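Local coordinates for protein-L-isoaspartate O-methyltransferase beta-aspartate methyltransferase (Plasmodium falciparum, PDB 2PBF) that probably repairs damaged proteins by transferring a methyl group from S-adenosyl-L-methionine to L-isoaspartyl residues, and is held here with the spent cofactor S-adenosyl-L-homocysteine, at residues Ile55-Val59 with Val118-Phe124; Leu78-Ala84 with Met98-Met102; Val104-Ser110 with Glu135-Asn141; Lys147-Gln151 with Ser223-Asn227. One frame throughout, in Å; residues are numbered along the deposited sequence.

How the contacts relate
The four contacts illustrate how chemistry follows place in a Rossmann-like methyltransferase. All are only partly buried, but their surroundings differ. Contacts 1 and 4 both touch S-adenosyl-L-homocysteine: the first borders its ribose with aliphatic groups and carries a histidine-aspartate bond on the exposed side, whereas the second reads its adenine with backbone and amide groups. Contacts 2 and 3 lie on the same side of the chain's centre, about 10 Å apart between centres, and meet through Ser110. Contact 2 joins strand 83-87 to helix 93-101, chiefly by methionine and leucine packing; contact 3 couples the loops leading into strands 111-116 and 142-146 by an asparagine gripping backbone carbonyls.

Contact 1: Ile55-Val59 with Val118-Phe124; sequences ISHGV and VKDLVNF. With SAH (S-adenosyl-L-homocysteine), chain C.
Leu121, His57 and Ile55 carry most of this contact, in which a tight hairpin turn settles on the first turns of a helix. Leu121 lies in the middle. Its CD2 methyl packs against CD1 of Ile55 at 3.7 Å, while the same methyl also lies near CG2 of Val59. Ile55 divides its two branches between partners. Its CG2, anti to the backbone N, stands almost squarely over the middle of the Phe124 ring, 3.5 Å from the centroid and 10° off the normal: a CH-pi contact of close to textbook geometry.

His57 occupies the outer flank. The CG1 methyl of Val118 lies over one ring face, 3.7 Å from the imidazole centroid and displaced toward the rim. NE2 donates over 2.5 Å to OD2 of Asp120, which is tilted somewhat out of the ring plane and uses the lone pair directed away from the other carboxylate oxygen. The bond is short but not straight (141° at the hydrogen), and the ring and carboxylate planes are turned 53° apart. Together the methyl and the carboxylate would restrict the rotation of the imidazole.

The hairpin combines a type I' turn from Ser56 to Val59 with a classic beta bulge in which Ile55 and Ser56 both face Val59. On the ligand side, CG1 of Val59 lies 3.6 Å from C3' of S-adenosyl-L-homocysteine, and CG2 of Val118 is 3.4 Å from its O2'. Val118 occupies the N-cap position of helix 119-132 just after strand 111-116, whose Glu116 binds the same ligand; Ile55 also leans on Ile43, and Phe124 on Ser91.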
# COMPACT_ATOMS: atom_id res chain seq x y z
N ILE A 55 15.16 -2.90 5.08
CA ILE A 55 15.68 -2.71 3.73
C ILE A 55 16.92 -1.81 3.76
O ILE A 55 18.02 -2.26 3.48
CB ILE A 55 14.60 -2.13 2.76
CG1 ILE A 55 13.28 -2.90 2.88
CG2 ILE A 55 15.12 -2.17 1.32
CD1 ILE A 55 12.06 -2.18 2.29
N SER A 56 16.72 -0.55 4.12
CA SER A 56 17.72 0.50 3.99
C SER A 56 17.04 1.79 4.42
O SER A 56 15.82 1.82 4.57
CB SER A 56 18.17 0.62 2.53
OG SER A 56 17.34 1.55 1.85
N HIS A 57 17.82 2.85 4.65
CA HIS A 57 17.29 4.19 4.98
C HIS A 57 16.28 4.28 6.13
O HIS A 57 15.37 5.12 6.11
CB HIS A 57 16.72 4.87 3.73
CG HIS A 57 17.77 5.30 2.76
ND1 HIS A 57 18.30 6.57 2.76
CD2 HIS A 57 18.41 4.62 1.79
CE1 HIS A 57 19.22 6.66 1.82
NE2 HIS A 57 19.30 5.48 1.21
N GLY A 58 16.44 3.41 7.12
CA GLY A 58 15.58 3.45 8.29
C GLY A 58 14.22 2.82 8.03
O GLY A 58 13.28 3.05 8.79
N VAL A 59 14.11 2.05 6.96
CA VAL A 59 12.81 1.47 6.61
C VAL A 59 12.76 -0.04 6.41
O VAL A 59 13.70 -0.68 5.95
CB VAL A 59 12.10 2.23 5.43
CG1 VAL A 59 12.15 3.77 5.64
CG2 VAL A 59 12.68 1.81 4.07
N VAL A 118 12.00 8.19 -0.65
CA VAL A 118 13.42 7.80 -0.71
C VAL A 118 13.75 7.12 -2.02
O VAL A 118 13.14 6.10 -2.40
CB VAL A 118 13.84 6.89 0.50
CG1 VAL A 118 15.34 6.73 0.55
CG2 VAL A 118 13.33 7.45 1.81
N LYS A 119 14.76 7.66 -2.70
CA LYS A 119 15.07 7.31 -4.07
C LYS A 119 15.62 5.90 -4.17
O LYS A 119 15.30 5.18 -5.09
CB LYS A 119 16.09 8.32 -4.64
CG LYS A 119 16.58 8.02 -6.03
CD LYS A 119 15.49 8.20 -7.06
CE LYS A 119 16.01 7.96 -8.48
NZ LYS A 119 14.92 8.16 -9.47
N ASP A 120 16.47 5.53 -3.22
CA ASP A 120 16.97 4.17 -3.12
C ASP A 120 15.87 3.15 -2.99
O ASP A 120 16.00 2.04 -3.48
CB ASP A 120 17.89 4.02 -1.91
CG ASP A 120 19.27 4.54 -2.16
OD1 ASP A 120 19.70 4.56 -3.34
OD2 ASP A 120 19.91 4.93 -1.17
N LEU A 121 14.81 3.53 -2.28
CA LEU A 121 13.65 2.65 -2.16
C LEU A 121 12.80 2.61 -3.43
O LEU A 121 12.35 1.52 -3.83
CB LEU A 121 12.83 2.94 -0.89
CG LEU A 121 13.58 2.32 0.30
CD1 LEU A 121 13.54 3.20 1.50
CD2 LEU A 121 13.07 0.92 0.59
N VAL A 122 12.60 3.76 -4.08
CA VAL A 122 12.11 3.77 -5.47
C VAL A 122 12.89 2.74 -6.31
O VAL A 122 12.31 1.78 -6.83
CB VAL A 122 12.22 5.16 -6.15
CG1 VAL A 122 11.71 5.07 -7.59
CG2 VAL A 122 11.45 6.22 -5.38
N ASN A 123 14.21 2.91 -6.42
CA ASN A 123 14.98 1.98 -7.21
C ASN A 123 14.93 0.54 -6.72
O ASN A 123 15.00 -0.38 -7.52
CB ASN A 123 16.43 2.45 -7.40
CG ASN A 123 16.53 3.89 -7.88
OD1 ASN A 123 15.91 4.27 -8.89
ND2 ASN A 123 17.28 4.70 -7.15
N PHE A 124 14.84 0.35 -5.41
CA PHE A 124 14.71 -0.99 -4.81
C PHE A 124 13.41 -1.66 -5.27
O PHE A 124 13.41 -2.84 -5.69
CB PHE A 124 14.76 -0.90 -3.27
CG PHE A 124 14.49 -2.21 -2.56
CD1 PHE A 124 15.44 -3.23 -2.55
CD2 PHE A 124 13.30 -2.41 -1.87
CE1 PHE A 124 15.20 -4.43 -1.88
CE2 PHE A 124 13.04 -3.62 -1.21
CZ PHE A 124 13.99 -4.63 -1.21
N SAH C . 4.26 -0.53 2.04
CA SAH C . 5.71 -0.49 2.32
CB SAH C . 5.95 0.22 3.63
CG SAH C . 7.40 0.67 3.68
SD SAH C . 7.76 1.55 5.21
C SAH C . 6.36 -1.88 2.34
O SAH C . 5.80 -2.80 2.94
OXT SAH C . 7.45 -2.10 1.74
C5' SAH C . 7.01 3.13 4.73
C4' SAH C . 7.65 3.85 3.54
O4' SAH C . 7.16 5.15 3.54
C3' SAH C . 9.17 3.97 3.55
O3' SAH C . 9.69 3.35 2.38
C2' SAH C . 9.43 5.47 3.57
O2' SAH C . 10.55 5.83 2.80
C1' SAH C . 8.14 6.01 2.99
N9 SAH C . 7.79 7.39 3.37
C8 SAH C . 7.97 7.96 4.60
N7 SAH C . 7.46 9.21 4.56
C5 SAH C . 6.98 9.47 3.32
C6 SAH C . 6.39 10.60 2.74
N6 SAH C . 6.19 11.73 3.40
N1 SAH C . 5.97 10.53 1.43
C2 SAH C . 6.16 9.38 0.70
N3 SAH C . 6.76 8.29 1.29
C4 SAH C . 7.16 8.32 2.58

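Contact 2: Leu78-Ala84 with Met98-Met102; sequences LKPGSRA and MAIKM
Met102 and Leu78 dominate the apolar part of this contact, with Met98 and Ala84 completing it. The side chains of Leu78 and Met102 pass each other at about a right angle, bringing CD2 of the leucine to 3.8 Å from the sulfur of the methionine. That same leucine methyl touches CG of Met98 at 3.7 Å. Ala84 presents its CB to two sulfurs: SD of Met102 is 3.5 Å away and SD of Met98 lies 3.8 Å away. The methionines reach it by different shapes. Met98 runs extended beyond CG, whereas Met102 bends at its last torsion (chi3 83°), which turns its CE toward the backbone of Ser82.

The arrangement belongs to a beta-alpha-beta unit of the Rossmann-like fold, in which strand 83-87 leads through helix 93-101 to the parallel neighbouring strand 111-116. The end of the helix is thus packed against the approach to the strand that precedes it, and both methionines also rest on Val112 of the strand that follows. A type II turn from Lys79 to Ser82, with Gly81 at positive phi, swings the chain into the sheet.

The polar contacts are fewer. NZ of Lys101 is placed to donate to the carbonyl O of Leu78 at 3.2 Å, although the position of that oxygen is doubtful; the ammonium is also hydrogen-bonded to Ile75 O. Lys79 runs alongside Lys101, pointing the same way, the like-charged NZ atoms of the two 5.2 Å apart; NZ of Lys79 is bonded instead to Asn76 O. Weaker still is a CA-H...O contact from Pro80 CA to Met102 O, 3.4 Å long.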
# COMPACT_ATOMS: atom_id res chain seq x y z
N LEU A 78 -10.45 -1.76 -4.02
CA LEU A 78 -9.44 -2.14 -5.01
C LEU A 78 -10.14 -2.89 -6.13
O LEU A 78 -10.00 -4.11 -6.25
CB LEU A 78 -8.32 -2.97 -4.36
CG LEU A 78 -7.47 -2.26 -3.31
CD1 LEU A 78 -6.62 -3.28 -2.52
CD2 LEU A 78 -6.62 -1.18 -3.95
N LYS A 79 -10.89 -2.16 -6.94
CA LYS A 79 -11.67 -2.80 -8.02
C LYS A 79 -11.11 -2.49 -9.41
O LYS A 79 -10.63 -1.40 -9.66
CB LYS A 79 -13.14 -2.37 -7.95
CG LYS A 79 -13.90 -2.89 -6.71
CD LYS A 79 -14.24 -4.39 -6.85
CE LYS A 79 -14.52 -5.08 -5.52
NZ LYS A 79 -15.87 -4.75 -4.92
N PRO A 80 -11.18 -3.46 -10.32
CA PRO A 80 -10.73 -3.08 -11.67
C PRO A 80 -11.56 -1.88 -12.16
O PRO A 80 -12.76 -1.83 -11.95
CB PRO A 80 -11.02 -4.31 -12.51
CG PRO A 80 -11.14 -5.44 -11.52
CD PRO A 80 -11.63 -4.86 -10.25
N GLY A 81 -10.91 -0.90 -12.76
CA GLY A 81 -11.65 0.25 -13.24
C GLY A 81 -11.43 1.39 -12.30
O GLY A 81 -11.74 2.52 -12.62
N SER A 82 -10.87 1.11 -11.13
CA SER A 82 -10.67 2.13 -10.11
C SER A 82 -9.26 2.66 -10.05
O SER A 82 -8.37 2.19 -10.78
CB SER A 82 -11.12 1.63 -8.74
OG SER A 82 -12.52 1.83 -8.60
N ARG A 83 -9.05 3.65 -9.18
CA ARG A 83 -7.77 4.32 -9.00
C ARG A 83 -7.32 4.19 -7.54
O ARG A 83 -8.05 4.55 -6.62
CB ARG A 83 -7.88 5.79 -9.39
CG ARG A 83 -8.49 6.03 -10.77
CD ARG A 83 -8.41 7.49 -11.18
NE ARG A 83 -7.10 7.88 -11.69
CZ ARG A 83 -6.36 8.87 -11.20
NH1 ARG A 83 -6.78 9.59 -10.15
NH2 ARG A 83 -5.18 9.14 -11.75
N ALA A 84 -6.10 3.68 -7.36
CA ALA A 84 -5.48 3.45 -6.04
C ALA A 84 -4.13 4.16 -5.96
O ALA A 84 -3.43 4.33 -6.97
CB ALA A 84 -5.30 1.96 -5.80
N MET A 98 -1.95 -4.17 -5.25
CA MET A 98 -3.00 -3.34 -5.83
C MET A 98 -3.14 -3.49 -7.36
O MET A 98 -4.25 -3.60 -7.87
CB MET A 98 -2.81 -1.87 -5.49
CG MET A 98 -2.98 -1.49 -4.04
SD MET A 98 -2.48 0.25 -3.89
CE MET A 98 -2.99 0.53 -2.22
N ALA A 99 -2.00 -3.48 -8.07
CA ALA A 99 -1.98 -3.71 -9.53
C ALA A 99 -2.64 -5.03 -9.93
O ALA A 99 -3.30 -5.12 -10.97
CB ALA A 99 -0.52 -3.69 -10.05
N ILE A 100 -2.41 -6.06 -9.11
CA ILE A 100 -2.94 -7.39 -9.36
C ILE A 100 -4.44 -7.45 -9.15
O ILE A 100 -5.17 -7.92 -10.02
CB ILE A 100 -2.24 -8.48 -8.49
CG1 ILE A 100 -0.89 -8.83 -9.10
CG2 ILE A 100 -3.12 -9.77 -8.37
CD1 ILE A 100 -0.95 -9.09 -10.59
N LYS A 101 -4.89 -6.93 -8.01
CA LYS A 101 -6.30 -6.96 -7.67
C LYS A 101 -7.15 -6.14 -8.64
O LYS A 101 -8.32 -6.46 -8.91
CB LYS A 101 -6.49 -6.42 -6.25
CG LYS A 101 -7.47 -7.23 -5.46
CD LYS A 101 -8.83 -6.67 -5.58
CE LYS A 101 -9.89 -7.69 -5.30
NZ LYS A 101 -11.22 -7.01 -5.53
N MET A 102 -6.55 -5.07 -9.15
CA MET A 102 -7.25 -4.15 -10.02
C MET A 102 -7.01 -4.44 -11.51
O MET A 102 -7.51 -3.74 -12.39
CB MET A 102 -6.85 -2.71 -9.66
CG MET A 102 -7.37 -2.25 -8.30
SD MET A 102 -6.53 -0.77 -7.70
CE MET A 102 -7.45 0.46 -8.57

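Contact 3: Val104-Ser110 with Glu135-Asn141; sequences VLENKNS and ELLKIDN
Asn141 reaches from its loop into the curve of residues 104-110, where its amide meets the backbones of Val104 and Ser110. Its CB already lies near Ser110, 3.1 Å from the carbonyl O. The first torsion (chi1 61°) sets CG between the backbone N and the carbonyl carbon, which turns the amide into the bend of the facing loop. There the two arms of the amide part. OD1 lies beside Val104 without bonding to its carbonyl, whereas ND2 gives one hydrogen bond to Val104 O at 3.0 Å and another to Ser110 O at 2.7 Å. The former meets a lone pair in the carbonyl plane and lies near the amide plane; the latter approaches its carbonyl from a tilt of 35°.

Beside this polar centre runs an aliphatic seam. CG2 of Val104 touches CD2 of Leu136 and CD1 of Ile139, each at 3.8 Å, and both neighbours cross it at about a right angle. The forked end of Leu105 rests against CG of Glu135, CD1 and CD2 both 3.6 Å from it.

The loops concerned lead into the adjacent parallel strands 111-116 and 142-146, with Leu136 also packing on helices 93-101 and 119-132. In the facing loop an Asx turn, closed by Asn109 N and Asn107 OD1, shapes the bend that Asn141 enters. The chemistry implies a join that depends on the amide's orientation: one side-chain nitrogen serves two loop carbonyls, with aliphatic groups packed beside it.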
# COMPACT_ATOMS: atom_id res chain seq x y z
N VAL A 104 -4.51 -3.94 -13.62
CA VAL A 104 -3.96 -2.86 -14.43
C VAL A 104 -3.44 -3.36 -15.78
O VAL A 104 -3.37 -2.59 -16.74
CB VAL A 104 -2.84 -2.06 -13.71
CG1 VAL A 104 -3.41 -1.32 -12.51
CG2 VAL A 104 -1.72 -2.97 -13.31
N LEU A 105 -3.10 -4.64 -15.86
CA LEU A 105 -2.55 -5.21 -17.10
C LEU A 105 -3.59 -5.36 -18.22
O LEU A 105 -3.29 -5.07 -19.39
CB LEU A 105 -1.84 -6.55 -16.83
CG LEU A 105 -0.46 -6.53 -16.15
CD1 LEU A 105 -0.03 -7.98 -15.82
CD2 LEU A 105 0.58 -5.83 -17.00
N GLU A 106 -4.80 -5.78 -17.86
CA GLU A 106 -5.91 -5.95 -18.82
C GLU A 106 -6.88 -4.76 -18.84
O GLU A 106 -7.45 -4.44 -19.89
CB GLU A 106 -6.68 -7.25 -18.56
CG GLU A 106 -5.96 -8.53 -18.96
CD GLU A 106 -6.70 -9.83 -18.53
OE1 GLU A 106 -7.86 -9.78 -18.01
OE2 GLU A 106 -6.09 -10.92 -18.69
N ASN A 107 -7.05 -4.10 -17.70
CA ASN A 107 -7.99 -3.00 -17.57
C ASN A 107 -7.30 -1.62 -17.64
O ASN A 107 -6.59 -1.21 -16.71
CB ASN A 107 -8.82 -3.17 -16.29
CG ASN A 107 -10.08 -2.32 -16.26
OD1 ASN A 107 -10.09 -1.18 -16.69
ND2 ASN A 107 -11.15 -2.88 -15.73
N LYS A 108 -7.54 -0.91 -18.74
CA LYS A 108 -6.85 0.37 -19.00
C LYS A 108 -7.39 1.50 -18.15
O LYS A 108 -6.76 2.55 -18.03
CB LYS A 108 -6.94 0.75 -20.49
CG LYS A 108 -6.23 -0.24 -21.41
CD LYS A 108 -6.53 0.04 -22.89
CE LYS A 108 -6.20 -1.20 -23.73
NZ LYS A 108 -7.21 -2.27 -23.41
N ASN A 109 -8.57 1.30 -17.57
CA ASN A 109 -9.15 2.28 -16.68
C ASN A 109 -8.65 2.15 -15.25
O ASN A 109 -8.73 3.10 -14.49
CB ASN A 109 -10.67 2.22 -16.67
CG ASN A 109 -11.29 2.76 -17.95
OD1 ASN A 109 -12.19 2.15 -18.48
ND2 ASN A 109 -10.82 3.89 -18.42
N SER A 110 -8.16 0.96 -14.91
CA SER A 110 -7.50 0.75 -13.62
C SER A 110 -6.26 1.61 -13.57
O SER A 110 -5.56 1.76 -14.57
CB SER A 110 -7.09 -0.70 -13.45
OG SER A 110 -8.21 -1.51 -13.17
N GLU A 135 6.29 -6.86 -16.72
CA GLU A 135 5.21 -6.34 -17.55
C GLU A 135 4.59 -5.06 -16.96
O GLU A 135 4.12 -4.20 -17.70
CB GLU A 135 4.15 -7.42 -17.80
CG GLU A 135 3.47 -7.98 -16.54
CD GLU A 135 4.13 -9.23 -15.96
OE1 GLU A 135 5.35 -9.41 -16.13
OE2 GLU A 135 3.42 -10.04 -15.33
N LEU A 136 4.62 -4.94 -15.63
CA LEU A 136 4.15 -3.77 -14.90
C LEU A 136 4.89 -2.46 -15.21
O LEU A 136 4.34 -1.40 -15.04
CB LEU A 136 4.14 -4.04 -13.39
CG LEU A 136 3.10 -5.03 -12.84
CD1 LEU A 136 3.12 -5.10 -11.31
CD2 LEU A 136 1.70 -4.66 -13.32
N LEU A 137 6.14 -2.52 -15.65
CA LEU A 137 6.83 -1.24 -15.90
C LEU A 137 6.88 -0.92 -17.39
O LEU A 137 7.66 -0.07 -17.82
CB LEU A 137 8.20 -1.14 -15.22
CG LEU A 137 8.40 -1.94 -13.93
CD1 LEU A 137 9.21 -3.17 -14.28
CD2 LEU A 137 9.10 -1.15 -12.87
N LYS A 138 6.01 -1.59 -18.14
CA LYS A 138 5.81 -1.30 -19.55
C LYS A 138 4.47 -0.56 -19.79
O LYS A 138 4.18 -0.13 -20.89
CB LYS A 138 5.84 -2.59 -20.38
CG LYS A 138 7.20 -3.33 -20.39
CD LYS A 138 8.38 -2.41 -20.78
CE LYS A 138 9.72 -3.15 -20.72
NZ LYS A 138 10.01 -3.96 -21.96
N ILE A 139 3.66 -0.40 -18.74
CA ILE A 139 2.32 0.13 -18.93
C ILE A 139 2.14 1.55 -18.43
O ILE A 139 2.92 2.05 -17.63
CB ILE A 139 1.27 -0.84 -18.39
CG1 ILE A 139 1.36 -0.91 -16.84
CG2 ILE A 139 1.43 -2.19 -19.09
CD1 ILE A 139 0.48 -1.94 -16.20
N ASP A 140 1.08 2.20 -18.91
CA ASP A 140 0.83 3.60 -18.59
C ASP A 140 0.13 3.75 -17.25
O ASP A 140 0.18 4.82 -16.64
CB ASP A 140 -0.06 4.25 -19.64
CG ASP A 140 0.70 4.66 -20.91
OD1 ASP A 140 1.92 4.92 -20.83
OD2 ASP A 140 0.04 4.72 -21.99
N ASN A 141 -0.58 2.70 -16.83
CA ASN A 141 -1.45 2.80 -15.67
C ASN A 141 -0.90 2.13 -14.38
O ASN A 141 -1.66 1.77 -13.49
CB ASN A 141 -2.88 2.32 -16.02
CG ASN A 141 -2.92 0.88 -16.47
OD1 ASN A 141 -1.94 0.34 -16.94
ND2 ASN A 141 -4.06 0.25 -16.31

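Contact 4: Lys147-Gln151 with Ser223-Asn227; sequences KNIYQ and SLKKN. With SAH (S-adenosyl-L-homocysteine), chain C.
Two segments without regular helix or strand draw together most closely at Tyr150 and Lys226, whose CA atoms are 6.0 Å apart. The aliphatic part of Lys226 lies across the tyrosine: its CG sits over one ring face, 3.6 Å from the centroid, in a CH-pi contact shifted toward the rim. Lys226 stays extended beyond CG, which carries NZ past the ring to a salt bridge with Glu174. CD2 of Leu224 approaches the ring obliquely, 3.7 Å from Tyr150 CE2. A water donates to both Tyr150 OH and Leu224 O, joining the phenol to the backbone.

Asn148 bonds to both segments and to the ligand. With CG anti to the backbone N (chi1 -173°), its ND2 donates to Lys225 O at 3.1 Å, while OD1 accepts from Tyr150 N in an Asx turn and from N6 of S-adenosyl-L-homocysteine, each at 2.8 Å. Backbone N-H groups flank this amino group: Ile149 N donates to N1 and Lys225 N to N7. N6 also makes a weak bond to Lys225 O. CD1 of Leu224 packs on the purine, 3.4 Å from C5. Such a pattern of donors and acceptors would select adenine.

The site lies beyond the ends of strands 142-146 and 212-219. Ile149 and Leu224 both pack on Val87 of strand 83-87, and the C-terminal carboxylate of Asn227 pairs with Arg117, just after strand 111-116.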
# COMPACT_ATOMS: atom_id res chain seq x y z
N LYS A 147 8.68 10.65 -4.68
CA LYS A 147 7.88 11.79 -4.24
C LYS A 147 7.50 11.71 -2.77
O LYS A 147 7.09 10.67 -2.27
CB LYS A 147 6.59 11.88 -5.07
CG LYS A 147 5.70 13.10 -4.78
CD LYS A 147 5.95 14.16 -5.83
CE LYS A 147 5.86 15.56 -5.28
NZ LYS A 147 5.94 16.53 -6.42
N ASN A 148 7.61 12.85 -2.10
CA ASN A 148 7.07 13.01 -0.77
C ASN A 148 5.65 13.55 -0.89
O ASN A 148 5.41 14.53 -1.59
CB ASN A 148 7.92 14.00 0.03
CG ASN A 148 7.50 14.09 1.48
OD1 ASN A 148 6.31 14.07 1.81
ND2 ASN A 148 8.49 14.19 2.35
N ILE A 149 4.72 12.90 -0.19
CA ILE A 149 3.30 13.22 -0.29
C ILE A 149 3.01 14.66 0.16
O ILE A 149 2.02 15.27 -0.26
CB ILE A 149 2.45 12.18 0.50
CG1 ILE A 149 0.95 12.40 0.28
CG2 ILE A 149 2.79 12.21 2.01
CD1 ILE A 149 0.48 12.22 -1.15
N TYR A 150 3.89 15.18 1.02
CA TYR A 150 3.76 16.51 1.62
C TYR A 150 4.31 17.60 0.70
O TYR A 150 4.24 18.79 1.02
CB TYR A 150 4.50 16.56 2.97
CG TYR A 150 3.80 15.87 4.13
CD1 TYR A 150 2.62 16.37 4.65
CD2 TYR A 150 4.35 14.74 4.71
CE1 TYR A 150 1.97 15.74 5.72
CE2 TYR A 150 3.74 14.10 5.78
CZ TYR A 150 2.55 14.61 6.29
OH TYR A 150 1.95 13.98 7.35
N GLN A 151 4.88 17.19 -0.43
CA GLN A 151 5.45 18.14 -1.39
C GLN A 151 4.71 18.12 -2.71
O GLN A 151 5.29 18.34 -3.77
CB GLN A 151 6.94 17.86 -1.58
CG GLN A 151 7.72 18.00 -0.29
CD GLN A 151 9.21 17.97 -0.52
OE1 GLN A 151 9.86 19.03 -0.57
NE2 GLN A 151 9.77 16.77 -0.67
N SER A 223 7.61 6.17 10.44
CA SER A 223 7.01 7.51 10.37
C SER A 223 6.84 8.10 8.95
O SER A 223 7.74 7.97 8.09
CB SER A 223 7.85 8.48 11.21
OG SER A 223 7.19 9.72 11.30
N LEU A 224 5.70 8.75 8.71
CA LEU A 224 5.49 9.52 7.48
C LEU A 224 6.16 10.90 7.61
O LEU A 224 5.59 11.82 8.18
CB LEU A 224 3.99 9.68 7.17
CG LEU A 224 3.62 10.24 5.80
CD1 LEU A 224 3.87 9.20 4.73
CD2 LEU A 224 2.16 10.70 5.80
N LYS A 225 7.38 10.99 7.08
CA LYS A 225 8.27 12.13 7.24
C LYS A 225 7.89 13.33 6.36
O LYS A 225 7.71 13.20 5.14
CB LYS A 225 9.71 11.72 6.92
CG LYS A 225 10.38 10.82 7.94
CD LYS A 225 11.84 10.63 7.57
CE LYS A 225 12.59 9.65 8.48
NZ LYS A 225 12.68 10.09 9.92
N LYS A 226 7.78 14.49 7.00
CA LYS A 226 7.38 15.73 6.34
C LYS A 226 8.47 16.39 5.50
O LYS A 226 8.19 17.20 4.63
CB LYS A 226 6.84 16.71 7.36
CG LYS A 226 5.43 16.39 7.78
CD LYS A 226 5.01 17.27 8.91
CE LYS A 226 3.55 17.09 9.19
NZ LYS A 226 3.17 17.91 10.36
N ASN A 227 9.73 16.05 5.76
CA ASN A 227 10.79 16.50 4.86
C ASN A 227 11.71 15.36 4.48
O ASN A 227 11.22 14.28 4.11
CB ASN A 227 11.57 17.69 5.45
CG ASN A 227 11.93 17.50 6.92
OD1 ASN A 227 12.78 16.66 7.27
ND2 ASN A 227 11.29 18.28 7.78
OXT ASN A 227 12.94 15.48 4.52
N SAH C . 4.26 -0.53 2.04
CA SAH C . 5.71 -0.49 2.32
CB SAH C . 5.95 0.22 3.63
CG SAH C . 7.40 0.67 3.68
SD SAH C . 7.76 1.55 5.21
C SAH C . 6.36 -1.88 2.34
O SAH C . 5.80 -2.80 2.94
OXT SAH C . 7.45 -2.10 1.74
C5' SAH C . 7.01 3.13 4.73
C4' SAH C . 7.65 3.85 3.54
O4' SAH C . 7.16 5.15 3.54
C3' SAH C . 9.17 3.97 3.55
O3' SAH C . 9.69 3.35 2.38
C2' SAH C . 9.43 5.47 3.57
O2' SAH C . 10.55 5.83 2.80
C1' SAH C . 8.14 6.01 2.99
N9 SAH C . 7.79 7.39 3.37
C8 SAH C . 7.97 7.96 4.60
N7 SAH C . 7.46 9.21 4.56
C5 SAH C . 6.98 9.47 3.32
C6 SAH C . 6.39 10.60 2.74
N6 SAH C . 6.19 11.73 3.40
N1 SAH C . 5.97 10.53 1.43
C2 SAH C . 6.16 9.38 0.70
N3 SAH C . 6.76 8.29 1.29
C4 SAH C . 7.16 8.32 2.58
O HOH W 1 3.52 13.02 9.49